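A putative transcriptional regulator (Rhodococcus sp., PDB 2HKU) probably binds DNA at regulatory sequences and controls transcription as a dimeric regulator of the TetR family. Local coordinates at residues A[23-28]-A[49-54]; A[40-45]-A[61-66]; A[72-77]-A[111-116]; A[95-100]-A[196-201]; A[151-156]-A[205-210]. All blocks are in the same frame, centred on the assembly; numbering follows the deposited sequence.

Contact 1. Residues A[23-28]-A[49-54]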
# COMPACT_ATOMS: atom_id res chain seq x y z
N ASP A 23 0.66 -24.87 16.77
CA ASP A 23 -0.51 -24.66 15.91
C ASP A 23 -1.68 -23.92 16.61
O ASP A 23 -2.36 -23.06 15.98
CB ASP A 23 -1.04 -25.96 15.27
CG ASP A 23 -0.02 -26.65 14.39
OD1 ASP A 23 0.84 -25.98 13.77
OD2 ASP A 23 -0.11 -27.90 14.29
N ALA A 24 -1.89 -24.23 17.89
CA ALA A 24 -2.94 -23.57 18.67
C ALA A 24 -2.68 -22.05 18.74
O ALA A 24 -3.58 -21.25 18.55
CB ALA A 24 -3.08 -24.19 20.11
N LEU A 25 -1.44 -21.70 19.02
CA LEU A 25 -0.99 -20.29 19.07
C LEU A 25 -1.19 -19.56 17.73
O LEU A 25 -1.80 -18.46 17.63
CB LEU A 25 0.47 -20.25 19.53
CG LEU A 25 0.66 -20.32 21.04
CD1 LEU A 25 2.14 -20.43 21.34
CD2 LEU A 25 0.09 -19.06 21.72
N PHE A 26 -0.76 -20.26 16.68
CA PHE A 26 -0.81 -19.72 15.34
C PHE A 26 -2.21 -19.39 14.93
O PHE A 26 -2.48 -18.30 14.45
CB PHE A 26 -0.08 -20.61 14.35
CG PHE A 26 0.43 -19.85 13.12
CD1 PHE A 26 1.66 -19.21 13.15
CD2 PHE A 26 -0.32 -19.78 11.94
CE1 PHE A 26 2.13 -18.52 12.04
CE2 PHE A 26 0.17 -19.08 10.83
CZ PHE A 26 1.37 -18.49 10.88
N THR A 27 -3.13 -20.33 15.16
CA THR A 27 -4.54 -20.12 14.86
C THR A 27 -5.17 -18.98 15.66
O THR A 27 -5.89 -18.20 15.11
CB THR A 27 -5.35 -21.48 15.07
OG1 THR A 27 -4.85 -22.42 14.11
CG2 THR A 27 -6.84 -21.30 14.86
N ALA A 28 -4.93 -18.93 16.98
CA ALA A 28 -5.57 -17.94 17.80
C ALA A 28 -5.02 -16.60 17.33
O ALA A 28 -5.76 -15.66 17.08
CB ALA A 28 -5.21 -18.17 19.22
N ALA A 49 -5.56 -19.73 23.01
CA ALA A 49 -4.95 -20.96 22.57
C ALA A 49 -4.87 -22.08 23.64
O ALA A 49 -4.39 -23.17 23.34
CB ALA A 49 -3.55 -20.65 22.00
N GLY A 50 -5.29 -21.82 24.88
CA GLY A 50 -4.99 -22.75 26.00
C GLY A 50 -3.49 -22.91 26.24
O GLY A 50 -3.00 -23.97 26.66
N ALA A 51 -2.75 -21.83 25.95
CA ALA A 51 -1.27 -21.83 26.01
C ALA A 51 -0.75 -20.96 27.15
O ALA A 51 -1.41 -20.02 27.63
CB ALA A 51 -0.66 -21.37 24.69
N HIS A 52 0.45 -21.30 27.61
CA HIS A 52 1.11 -20.50 28.60
C HIS A 52 1.91 -19.44 27.83
O HIS A 52 2.51 -19.74 26.80
CB HIS A 52 2.02 -21.39 29.44
CG HIS A 52 2.63 -20.68 30.60
ND1 HIS A 52 3.70 -19.82 30.47
CD2 HIS A 52 2.32 -20.69 31.92
CE1 HIS A 52 4.02 -19.32 31.65
NE2 HIS A 52 3.21 -19.84 32.55
N PRO A 53 1.91 -18.18 28.32
CA PRO A 53 2.79 -17.16 27.69
C PRO A 53 4.21 -17.63 27.38
O PRO A 53 4.78 -17.19 26.41
CB PRO A 53 2.76 -16.01 28.69
CG PRO A 53 1.34 -16.10 29.27
CD PRO A 53 1.07 -17.59 29.38
N ASN A 54 4.75 -18.57 28.13
CA ASN A 54 6.08 -19.13 27.80
C ASN A 54 6.23 -19.80 26.44
O ASN A 54 7.34 -19.86 25.89
CB ASN A 54 6.47 -20.20 28.82
CG ASN A 54 6.87 -19.61 30.14
OD1 ASN A 54 7.45 -18.51 30.18
ND2 ASN A 54 6.57 -20.33 31.22

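Contact 2. Residues A[40-45]-A[61-66]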
# COMPACT_ATOMS: atom_id res chain seq x y z
N VAL A 40 -3.45 -6.47 19.89
CA VAL A 40 -3.95 -7.62 20.69
C VAL A 40 -2.91 -8.10 21.69
O VAL A 40 -1.79 -8.48 21.26
CB VAL A 40 -4.23 -8.84 19.79
CG1 VAL A 40 -4.60 -10.17 20.64
CG2 VAL A 40 -5.35 -8.53 18.87
N PRO A 41 -3.22 -8.06 23.02
CA PRO A 41 -2.18 -8.58 23.89
C PRO A 41 -1.86 -10.06 23.69
O PRO A 41 -2.73 -10.87 23.45
CB PRO A 41 -2.72 -8.33 25.32
CG PRO A 41 -3.79 -7.30 25.20
CD PRO A 41 -4.38 -7.52 23.78
N ILE A 42 -0.60 -10.40 23.85
CA ILE A 42 -0.23 -11.81 23.90
C ILE A 42 -1.06 -12.73 24.84
O ILE A 42 -1.44 -13.84 24.44
CB ILE A 42 1.34 -11.96 24.11
CG1 ILE A 42 1.83 -13.26 23.51
CG2 ILE A 42 1.74 -11.78 25.58
CD1 ILE A 42 1.34 -13.39 21.97
N THR A 43 -1.41 -12.24 26.04
CA THR A 43 -2.23 -13.00 27.06
C THR A 43 -3.60 -13.46 26.53
O THR A 43 -4.15 -14.51 26.92
CB THR A 43 -2.44 -12.18 28.39
OG1 THR A 43 -3.02 -10.88 28.12
CG2 THR A 43 -1.11 -12.00 29.19
N GLN A 44 -4.16 -12.66 25.65
CA GLN A 44 -5.43 -12.95 25.02
C GLN A 44 -5.28 -14.02 23.96
O GLN A 44 -6.20 -14.78 23.75
CB GLN A 44 -5.85 -11.72 24.32
CG GLN A 44 -7.28 -11.46 24.35
CD GLN A 44 -7.58 -10.14 23.72
OE1 GLN A 44 -7.90 -10.07 22.55
NE2 GLN A 44 -7.47 -9.08 24.49
N ILE A 45 -4.15 -14.00 23.22
CA ILE A 45 -3.80 -15.06 22.28
C ILE A 45 -3.56 -16.38 23.04
O ILE A 45 -4.05 -17.41 22.63
CB ILE A 45 -2.58 -14.68 21.34
CG1 ILE A 45 -3.03 -13.65 20.29
CG2 ILE A 45 -1.98 -15.89 20.67
CD1 ILE A 45 -1.87 -12.79 19.65
N GLY A 61 9.98 -16.65 19.87
CA GLY A 61 11.04 -15.73 20.25
C GLY A 61 10.53 -14.37 20.65
O GLY A 61 11.24 -13.64 21.33
N SER A 62 9.30 -14.01 20.25
CA SER A 62 8.75 -12.69 20.52
C SER A 62 7.37 -12.53 19.88
O SER A 62 7.03 -13.25 18.92
CB SER A 62 9.69 -11.58 20.00
OG SER A 62 9.57 -11.43 18.58
N LYS A 63 6.61 -11.56 20.40
CA LYS A 63 5.31 -11.22 19.84
C LYS A 63 5.44 -10.77 18.36
O LYS A 63 4.61 -11.14 17.55
CB LYS A 63 4.64 -10.12 20.68
CG LYS A 63 3.15 -10.03 20.47
CD LYS A 63 2.60 -8.80 21.15
CE LYS A 63 1.29 -8.34 20.48
NZ LYS A 63 0.64 -7.21 21.22
N GLU A 64 6.46 -9.96 18.07
CA GLU A 64 6.65 -9.32 16.77
C GLU A 64 6.88 -10.40 15.73
O GLU A 64 6.35 -10.38 14.64
CB GLU A 64 7.87 -8.35 16.82
CG GLU A 64 7.61 -7.08 17.64
CD GLU A 64 7.48 -7.32 19.17
OE1 GLU A 64 8.34 -8.03 19.73
OE2 GLU A 64 6.51 -6.82 19.82
N ARG A 65 7.65 -11.41 16.13
CA ARG A 65 7.88 -12.49 15.26
C ARG A 65 6.63 -13.37 15.01
O ARG A 65 6.39 -13.74 13.86
CB ARG A 65 8.99 -13.37 15.76
CG ARG A 65 9.15 -14.56 14.86
CD ARG A 65 10.53 -15.14 15.09
NE ARG A 65 11.42 -14.96 13.95
CZ ARG A 65 11.52 -15.82 12.93
NH1 ARG A 65 12.38 -15.58 11.96
NH2 ARG A 65 10.76 -16.92 12.89
N LEU A 66 5.88 -13.70 16.05
CA LEU A 66 4.51 -14.27 15.82
C LEU A 66 3.64 -13.44 14.83
O LEU A 66 3.09 -14.00 13.91
CB LEU A 66 3.75 -14.53 17.12
CG LEU A 66 2.34 -15.20 17.11
CD1 LEU A 66 2.28 -16.51 16.39
CD2 LEU A 66 1.83 -15.35 18.52
O HOH W 1 1.53 -7.88 24.37

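Contact 3. Residues A[72-77]-A[111-116]. With EDO (1,2-ethanediol), chain H.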
# COMPACT_ATOMS: atom_id res chain seq x y z
N CYS A 72 2.56 -12.93 7.09
CA CYS A 72 3.05 -13.63 5.94
C CYS A 72 2.18 -14.87 5.52
O CYS A 72 1.86 -14.98 4.38
CB CYS A 72 4.48 -14.06 6.20
SG CYS A 72 5.57 -12.49 6.24
N ALA A 73 1.94 -15.81 6.40
CA ALA A 73 1.00 -16.98 6.14
C ALA A 73 -0.37 -16.55 5.69
O ALA A 73 -0.88 -17.04 4.68
CB ALA A 73 0.93 -17.88 7.32
N ALA A 74 -0.94 -15.54 6.34
CA ALA A 74 -2.23 -14.96 5.88
C ALA A 74 -2.26 -14.47 4.48
O ALA A 74 -3.14 -14.81 3.70
CB ALA A 74 -2.73 -13.84 6.88
N VAL A 75 -1.31 -13.63 4.08
CA VAL A 75 -1.31 -13.18 2.72
C VAL A 75 -0.97 -14.27 1.66
O VAL A 75 -1.45 -14.22 0.53
CB VAL A 75 -0.35 -11.87 2.48
CG1 VAL A 75 1.18 -12.28 2.42
CG2 VAL A 75 -0.75 -11.22 1.21
N LEU A 76 -0.07 -15.19 1.98
CA LEU A 76 0.20 -16.34 1.11
C LEU A 76 -1.05 -17.21 0.90
O LEU A 76 -1.35 -17.64 -0.21
CB LEU A 76 1.30 -17.20 1.77
CG LEU A 76 2.68 -16.49 1.61
CD1 LEU A 76 3.78 -17.28 2.27
CD2 LEU A 76 2.95 -16.40 0.21
N ARG A 77 -1.73 -17.44 2.00
CA ARG A 77 -2.95 -18.25 1.94
C ARG A 77 -4.03 -17.50 1.16
O ARG A 77 -4.70 -18.05 0.24
CB ARG A 77 -3.35 -18.65 3.36
CG ARG A 77 -2.34 -19.69 3.96
CD ARG A 77 -2.98 -20.50 5.11
NE ARG A 77 -2.19 -21.74 5.42
CZ ARG A 77 -1.22 -21.82 6.34
NH1 ARG A 77 -0.87 -20.77 7.06
NH2 ARG A 77 -0.59 -22.97 6.53
N VAL A 111 -4.23 -9.33 3.28
CA VAL A 111 -3.31 -8.37 2.60
C VAL A 111 -3.03 -7.19 3.56
O VAL A 111 -1.89 -6.67 3.65
CB VAL A 111 -3.92 -7.81 1.30
CG1 VAL A 111 -2.99 -6.80 0.62
CG2 VAL A 111 -4.28 -8.94 0.34
N GLU A 112 -4.09 -6.69 4.18
CA GLU A 112 -3.96 -5.54 5.06
C GLU A 112 -3.06 -5.85 6.29
O GLU A 112 -2.14 -5.09 6.62
CB GLU A 112 -5.33 -5.02 5.47
CG GLU A 112 -5.26 -3.96 6.56
CD GLU A 112 -6.61 -3.59 7.12
OE1 GLU A 112 -7.69 -3.94 6.51
OE2 GLU A 112 -6.58 -2.95 8.19
N LEU A 113 -3.25 -6.99 6.93
CA LEU A 113 -2.26 -7.41 7.91
C LEU A 113 -0.79 -7.48 7.42
O LEU A 113 0.16 -7.10 8.17
CB LEU A 113 -2.62 -8.79 8.47
CG LEU A 113 -2.01 -9.33 9.72
CD1 LEU A 113 -2.39 -8.32 10.84
CD2 LEU A 113 -2.65 -10.69 10.01
N PHE A 114 -0.59 -7.96 6.19
CA PHE A 114 0.76 -8.14 5.70
C PHE A 114 1.33 -6.74 5.39
O PHE A 114 2.51 -6.51 5.62
CB PHE A 114 0.72 -8.93 4.39
CG PHE A 114 2.08 -9.09 3.74
CD1 PHE A 114 3.13 -9.72 4.42
CD2 PHE A 114 2.28 -8.64 2.42
CE1 PHE A 114 4.39 -9.89 3.81
CE2 PHE A 114 3.50 -8.82 1.79
CZ PHE A 114 4.59 -9.41 2.45
N THR A 115 0.51 -5.84 4.84
CA THR A 115 0.94 -4.39 4.72
C THR A 115 1.36 -3.78 6.08
O THR A 115 2.38 -3.04 6.14
CB THR A 115 -0.11 -3.45 3.92
OG1 THR A 115 -1.29 -3.25 4.70
CG2 THR A 115 -0.43 -4.03 2.60
N SER A 116 0.63 -4.10 7.16
CA SER A 116 1.00 -3.62 8.52
C SER A 116 2.28 -4.24 8.97
O SER A 116 3.20 -3.53 9.52
CB SER A 116 -0.07 -3.87 9.57
OG SER A 116 -1.16 -3.06 9.17
C1 EDO H . 0.58 0.92 10.85
O1 EDO H . -0.49 1.80 11.41
C2 EDO H . 0.52 -0.64 10.98
O2 EDO H . 1.91 -1.23 11.06

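Contact 4. Residues A[95-100]-A[196-201]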
# COMPACT_ATOMS: atom_id res chain seq x y z
N TYR A 95 -11.85 -15.26 -14.65
CA TYR A 95 -10.75 -15.75 -13.83
C TYR A 95 -10.15 -14.53 -13.10
O TYR A 95 -9.96 -14.58 -11.89
CB TYR A 95 -9.73 -16.36 -14.75
CG TYR A 95 -8.39 -16.73 -14.18
CD1 TYR A 95 -8.09 -18.06 -13.86
CD2 TYR A 95 -7.39 -15.76 -14.02
CE1 TYR A 95 -6.86 -18.40 -13.36
CE2 TYR A 95 -6.18 -16.07 -13.51
CZ TYR A 95 -5.88 -17.39 -13.20
OH TYR A 95 -4.63 -17.69 -12.72
N THR A 96 -9.87 -13.49 -13.88
CA THR A 96 -9.42 -12.22 -13.38
C THR A 96 -10.35 -11.57 -12.40
O THR A 96 -9.86 -11.06 -11.40
CB THR A 96 -9.04 -11.30 -14.48
OG1 THR A 96 -8.24 -12.05 -15.39
CG2 THR A 96 -8.17 -10.09 -13.95
N GLU A 97 -11.68 -11.64 -12.61
CA GLU A 97 -12.67 -11.03 -11.69
C GLU A 97 -12.69 -11.75 -10.37
O GLU A 97 -12.82 -11.22 -9.25
CB GLU A 97 -14.12 -11.08 -12.31
CG GLU A 97 -14.52 -9.94 -13.22
CD GLU A 97 -15.72 -10.27 -14.18
OE1 GLU A 97 -16.78 -10.67 -13.65
OE2 GLU A 97 -15.58 -10.14 -15.45
N LYS A 98 -12.62 -13.06 -10.51
CA LYS A 98 -12.59 -13.93 -9.40
C LYS A 98 -11.25 -13.72 -8.61
O LYS A 98 -11.24 -13.64 -7.44
CB LYS A 98 -12.67 -15.36 -9.94
CG LYS A 98 -14.12 -15.97 -9.96
CD LYS A 98 -14.14 -17.20 -10.99
CE LYS A 98 -15.63 -17.62 -11.28
NZ LYS A 98 -16.28 -17.85 -10.02
N LEU A 99 -10.14 -13.69 -9.30
CA LEU A 99 -8.87 -13.57 -8.59
C LEU A 99 -8.85 -12.22 -7.84
O LEU A 99 -8.71 -12.19 -6.66
CB LEU A 99 -7.73 -13.79 -9.54
CG LEU A 99 -6.34 -14.12 -8.93
CD1 LEU A 99 -5.46 -14.72 -10.03
CD2 LEU A 99 -5.69 -12.84 -8.40
N VAL A 100 -9.13 -11.13 -8.53
CA VAL A 100 -9.10 -9.74 -7.96
C VAL A 100 -10.16 -9.54 -6.94
O VAL A 100 -9.92 -9.09 -5.81
CB VAL A 100 -9.19 -8.70 -9.13
CG1 VAL A 100 -9.23 -7.29 -8.63
CG2 VAL A 100 -8.05 -8.90 -10.05
N VAL A 196 -9.94 -0.56 -11.04
CA VAL A 196 -8.54 -0.02 -11.24
C VAL A 196 -7.66 -1.20 -11.77
O VAL A 196 -6.90 -1.03 -12.70
CB VAL A 196 -7.94 0.58 -9.88
CG1 VAL A 196 -6.45 0.66 -9.92
CG2 VAL A 196 -8.60 2.01 -9.49
N ILE A 197 -7.79 -2.40 -11.19
CA ILE A 197 -6.93 -3.55 -11.66
C ILE A 197 -7.27 -3.85 -13.12
O ILE A 197 -6.36 -3.94 -13.94
CB ILE A 197 -7.06 -4.82 -10.81
CG1 ILE A 197 -6.60 -4.65 -9.34
CG2 ILE A 197 -6.30 -6.03 -11.48
CD1 ILE A 197 -5.09 -4.37 -9.16
N PHE A 198 -8.58 -3.93 -13.46
CA PHE A 198 -8.94 -3.99 -14.90
C PHE A 198 -8.37 -2.92 -15.84
O PHE A 198 -7.94 -3.24 -16.97
CB PHE A 198 -10.45 -4.23 -15.07
CG PHE A 198 -10.84 -5.64 -14.73
CD1 PHE A 198 -10.63 -6.67 -15.66
CD2 PHE A 198 -11.36 -5.96 -13.50
CE1 PHE A 198 -10.95 -8.00 -15.38
CE2 PHE A 198 -11.69 -7.30 -13.17
CZ PHE A 198 -11.49 -8.32 -14.13
N ALA A 199 -8.36 -1.65 -15.41
CA ALA A 199 -7.70 -0.61 -16.16
C ALA A 199 -6.21 -0.76 -16.22
O ALA A 199 -5.59 -0.39 -17.24
CB ALA A 199 -8.08 0.79 -15.61
N ASN A 200 -5.60 -1.30 -15.15
CA ASN A 200 -4.14 -1.54 -15.18
C ASN A 200 -3.76 -2.64 -16.20
O ASN A 200 -2.73 -2.56 -16.81
CB ASN A 200 -3.61 -2.01 -13.79
CG ASN A 200 -3.61 -0.90 -12.73
OD1 ASN A 200 -3.43 -1.17 -11.53
ND2 ASN A 200 -3.79 0.31 -13.15
N LEU A 201 -4.59 -3.68 -16.30
CA LEU A 201 -4.29 -4.86 -17.15
C LEU A 201 -4.72 -4.63 -18.60
O LEU A 201 -4.09 -5.16 -19.51
CB LEU A 201 -5.00 -6.08 -16.58
CG LEU A 201 -4.47 -6.51 -15.20
CD1 LEU A 201 -5.33 -7.58 -14.58
CD2 LEU A 201 -3.03 -6.99 -15.40

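Contact 5. Residues A[151-156]-A[205-210]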
# COMPACT_ATOMS: atom_id res chain seq x y z
N MSE A 151 -1.08 -14.41 -20.69
CA MSE A 151 -0.22 -14.50 -21.87
C MSE A 151 -0.60 -15.65 -22.81
O MSE A 151 -0.38 -15.54 -24.00
CB MSE A 151 1.25 -14.62 -21.52
CG MSE A 151 1.86 -13.37 -20.92
SE MSE A 151 3.53 -13.98 -20.06
CE MSE A 151 4.63 -14.17 -21.70
N ARG A 152 -1.13 -16.74 -22.25
CA ARG A 152 -1.31 -17.98 -22.99
C ARG A 152 -2.63 -17.82 -23.70
O ARG A 152 -2.82 -18.40 -24.76
CB ARG A 152 -1.26 -19.26 -22.13
CG ARG A 152 -2.45 -19.53 -21.21
CD ARG A 152 -2.47 -20.98 -20.75
NE ARG A 152 -3.35 -21.16 -19.58
CZ ARG A 152 -4.64 -21.50 -19.63
NH1 ARG A 152 -5.27 -21.69 -20.81
NH2 ARG A 152 -5.33 -21.64 -18.49
N THR A 153 -3.53 -17.02 -23.11
CA THR A 153 -4.80 -16.71 -23.79
C THR A 153 -4.76 -15.52 -24.74
O THR A 153 -5.79 -15.20 -25.30
CB THR A 153 -6.03 -16.69 -22.87
OG1 THR A 153 -5.95 -15.61 -21.95
CG2 THR A 153 -6.13 -17.97 -22.10
N GLY A 154 -3.59 -14.93 -25.03
CA GLY A 154 -3.50 -13.83 -26.00
C GLY A 154 -2.97 -12.43 -25.58
O GLY A 154 -2.54 -11.58 -26.42
N TRP A 155 -2.95 -12.17 -24.27
CA TRP A 155 -2.58 -10.82 -23.76
C TRP A 155 -1.08 -10.48 -23.97
O TRP A 155 -0.22 -11.33 -23.78
CB TRP A 155 -3.06 -10.75 -22.28
CG TRP A 155 -2.81 -9.51 -21.48
CD1 TRP A 155 -3.63 -8.39 -21.35
CD2 TRP A 155 -1.67 -9.28 -20.62
NE1 TRP A 155 -3.05 -7.49 -20.47
CE2 TRP A 155 -1.86 -8.01 -20.01
CE3 TRP A 155 -0.51 -10.02 -20.32
CZ2 TRP A 155 -0.91 -7.46 -19.13
CZ3 TRP A 155 0.42 -9.47 -19.42
CH2 TRP A 155 0.22 -8.20 -18.85
N GLN A 156 -0.78 -9.27 -24.44
CA GLN A 156 0.57 -8.85 -24.64
C GLN A 156 1.17 -8.17 -23.38
O GLN A 156 0.63 -7.14 -22.90
CB GLN A 156 0.69 -7.81 -25.76
CG GLN A 156 0.27 -8.25 -27.19
CD GLN A 156 1.03 -9.47 -27.66
OE1 GLN A 156 2.18 -9.36 -28.16
NE2 GLN A 156 0.41 -10.65 -27.49
N GLU A 205 -11.18 -7.54 -25.10
CA GLU A 205 -12.45 -8.23 -24.90
C GLU A 205 -12.39 -9.71 -25.35
O GLU A 205 -12.99 -10.57 -24.72
CB GLU A 205 -13.62 -7.48 -25.56
CG GLU A 205 -14.93 -7.74 -24.87
CD GLU A 205 -16.15 -7.23 -25.65
OE1 GLU A 205 -16.00 -6.22 -26.40
OE2 GLU A 205 -17.25 -7.85 -25.51
N THR A 206 -11.64 -9.97 -26.41
CA THR A 206 -11.55 -11.31 -27.05
C THR A 206 -10.82 -12.33 -26.13
O THR A 206 -11.33 -13.45 -25.83
CB THR A 206 -10.98 -11.23 -28.50
OG1 THR A 206 -9.72 -10.55 -28.52
CG2 THR A 206 -11.97 -10.46 -29.43
N VAL A 207 -9.66 -11.87 -25.62
CA VAL A 207 -8.98 -12.50 -24.46
C VAL A 207 -9.89 -12.73 -23.26
O VAL A 207 -9.91 -13.82 -22.74
CB VAL A 207 -7.75 -11.70 -24.05
CG1 VAL A 207 -6.96 -12.45 -22.93
CG2 VAL A 207 -6.88 -11.39 -25.28
N ARG A 208 -10.69 -11.73 -22.85
CA ARG A 208 -11.57 -11.88 -21.68
C ARG A 208 -12.61 -12.95 -21.87
O ARG A 208 -13.10 -13.54 -20.91
CB ARG A 208 -12.26 -10.57 -21.27
CG ARG A 208 -11.33 -9.41 -20.91
CD ARG A 208 -12.02 -8.32 -20.02
NE ARG A 208 -13.16 -7.64 -20.67
CZ ARG A 208 -13.08 -6.60 -21.52
NH1 ARG A 208 -11.92 -6.05 -21.87
NH2 ARG A 208 -14.20 -6.10 -22.02
N ASN A 209 -13.03 -13.13 -23.11
CA ASN A 209 -14.15 -14.07 -23.42
C ASN A 209 -13.72 -15.52 -23.57
O ASN A 209 -14.54 -16.43 -23.41
CB ASN A 209 -14.90 -13.64 -24.68
CG ASN A 209 -15.54 -12.30 -24.52
OD1 ASN A 209 -16.16 -12.03 -23.48
ND2 ASN A 209 -15.36 -11.43 -25.53
N THR A 210 -12.46 -15.72 -23.91
CA THR A 210 -11.86 -17.07 -23.80
C THR A 210 -12.13 -17.87 -22.50
O THR A 210 -11.89 -17.45 -21.34
CB THR A 210 -10.41 -16.98 -24.12
OG1 THR A 210 -10.26 -16.00 -25.16
CG2 THR A 210 -9.86 -18.36 -24.53

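Contact 1. Residues A[23-28]-A[49-54]
The methyl group of A49 points at helix 21-36 and sits over the backbone between A24 and A28. Its CB lies 3.5 Å from the carbonyl O of A24 and meets the methyls of both residues one turn apart, at 4.0 Å from A24 CB and 4.1 Å from A28 CB. With nothing larger than a methyl on either side, the CA atoms of A24 and A49 come within 5.1 Å. L25 extends the contact along the second segment: CG stands anti to the carbonyl carbon (chi1 -83°), and from there the CD2 branch reaches A51 CB at 3.8 Å and touches A49 CB as well. Residues 49-54 span the turn of the predicted helix-turn-helix and run into the helix that follows, 53-60, probably the recognition helix as in TetR-type regulators. G50 leaves helix 42-49 in a Schellman motif with positive phi. H52 then caps the next helix, its ND1 accepting from N54 N at 2.9 Å, the N-H...N angle being 166° and the donor close to the imidazole plane. L25 also packs on Q55, V56 and I45, while F26 turns away from this contact and its ring packs on E69, V70 and A73 of helix 63-87.

Contact 2. Residues A[40-45]-A[61-66]
K63 and V40 make the polar part of this contact: the ammonium NZ donates to the carbonyl O of V40 at 2.7 Å. It approaches from above the carbonyl plane, 48° out of it, with a C=O...N angle of 131°. CG of K63 is anti to the backbone N (chi1 -161°), and the chain beyond is extended, which carries NZ across to the loop before helix 42-49. There NZ also donates to the carbonyl O of E38, so two backbone oxygens grip the charge. A water bridges NZ and the backbone N of I42 through two weak bonds.

The apolar part lies beside this arm. The side chains of I42 and K63 lie alongside each other and run opposite ways, with I42 CD1 4.1 Å from K63 CG. The same CD1 meets CD2 of L66 at 4.0 Å, and I45 CG2 approaches that methyl more loosely at 4.4 Å.

Within 61-66, S62 caps the helix that follows, its OG accepting from the N of R65 at 3.1 Å. The pairing joins the start of the predicted helix-turn-helix to the start of helix 63-87; helix 21-36 packs on V40 and I45 through L32, and helix 53-60 touches I42 through V56 and L66 through Y60.

Contact 3. Residues A[72-77]-A[111-116]
Segments 72-77 of helix 63-87 and 111-116 of helix 108-120 run roughly antiparallel where V75 meets F114, at 141° and with axes 8.0 Å apart at closest approach. CG of F114 is anti to the backbone N (chi1 176°), and the ring beyond it receives V75 on one face. The CG1 methyl of V75 stands 3.8 Å from the centroid of the F114 ring, only 19° off the normal, a CH-pi contact displaced toward CG of the ring. The other branch, V75 CG2, turns to V111 and lies 4.1 Å from its CA. At the ring edge, C72 SG is 3.7 Å from F114 CE1 in a sulfur-aromatic contact. A74 CB and L113 CD2 add a looser touch at 4.4 Å. An alanine at F114 would probably leave V75 CG1 and C72 SG without their aromatic partner and open a gap between the helices. T134 of helix 125-152 also packs on F114, while E112, T115 and S116 meet the second subunit, where an ethanediol, probably from the crystallisation liquor, links the S116 carbonyls of both chains. The contact joins helix 63-87 to the C-terminal helical domain through buried methyl, sulfur and aromatic groups, resting on shape and dispersion rather than charge.

Contact 4. Residues A[95-100]-A[196-201]
The segments 95-100 and 196-201 are helical and pass at 132° between their N-to-C directions, with their axes 11.1 Å apart at closest approach, and F198 and V100 help to fill this wide separation. CG of F198 is anti to the carbonyl carbon (chi1 -73°); the far end of the ring, CE1 and CZ, meets T96 and E97. F198 CZ lies 3.6 Å from E97 CG, and F198 CE1 lies 3.8 Å from T96 CG2. The E97 side chain runs across that of F198 and touches it through its CG methylene; the carboxylate plane is turned 66° from the ring. T96 turns its methyl to the partner helix, where CG2 also meets L201 CD1 at 3.8 Å; OG1 bonds instead to the carbonyl O of V92. Both helices belong to the all-helical C-terminal domain of this TetR-type regulator, the part that in the family commonly carries ligand binding and dimerization. One turn further along, V100 and I197 pair branch to branch, with the two CG2 methyls 3.7 Å apart and V100 CG1 against I197 CG1 at 3.8 Å. I197 continues onto A171 and L175 of helix 161-181, and V196, A199 and N200 pack against the second subunit.

Contact 5. Residues A[151-156]-A[205-210]
The indole of W155 leads away from V207, and it is the CB at its base that touches, W155 CB lying 4.3 Å from V207 CG1; the ring packs on I147 and L150 of helix 125-152, and its NE1 donates to the carbonyl O of L201. The other flat group, the R208 guanidinium, has E205 CA over one face, 3.7 Å above its plane. The contact places the short C-terminal helix 205-209 against the turn that ends helix 125-152, in the all-helical C-terminal part of this TetR-type fold. V207 is the residue that enters the turn. V207 CG1, anti to the backbone N (chi1 -175°), approaches T153 OG1 to 3.5 Å, a hydroxyl that also bonds to the carbonyl O of T149. The other branch rests against the next residue, V207 CG2 lying 4.1 Å from G154 C. G154 has positive phi (120°), and a side chain there would crowd V207 CG2. An alanine at V207 would probably leave T153 OG1 and the G154 backbone without the CG1 and CG2 contacts and open a gap between the short helix and the turn. The helix is further tied to the start of helix 92-104 and the residue before it, since R208 O accepts from T91 OG1 and backbone bonds link R208 with G93 and T210 with V92. At the end of the modelled chain, T210 OG1 donates to the carbonyl O of T206 at 2.8 Å.

Overall arrangement
From the N terminus, contact 1 folds the turn before helix 53-60 back onto helix 21-36. Contact 2 opens within that loop and closes beyond it, so the two cross; they touch through L25 and I45 and together knit the DNA-binding part. Helix 63-87 carries one segment each of contacts 2 and 3, and contact 3, in series after both, ties it to helix 108-120. Contact 4 starts inside the loop of contact 3 and closes far along the chain at helix 190-201. Contact 5 crosses contact 4 in turn, touches it through W155 and L201, and ties the end of helix 125-152 to the C-terminal helix 205-209. Contacts 1 and 5 lie about 47 Å apart, centre to centre.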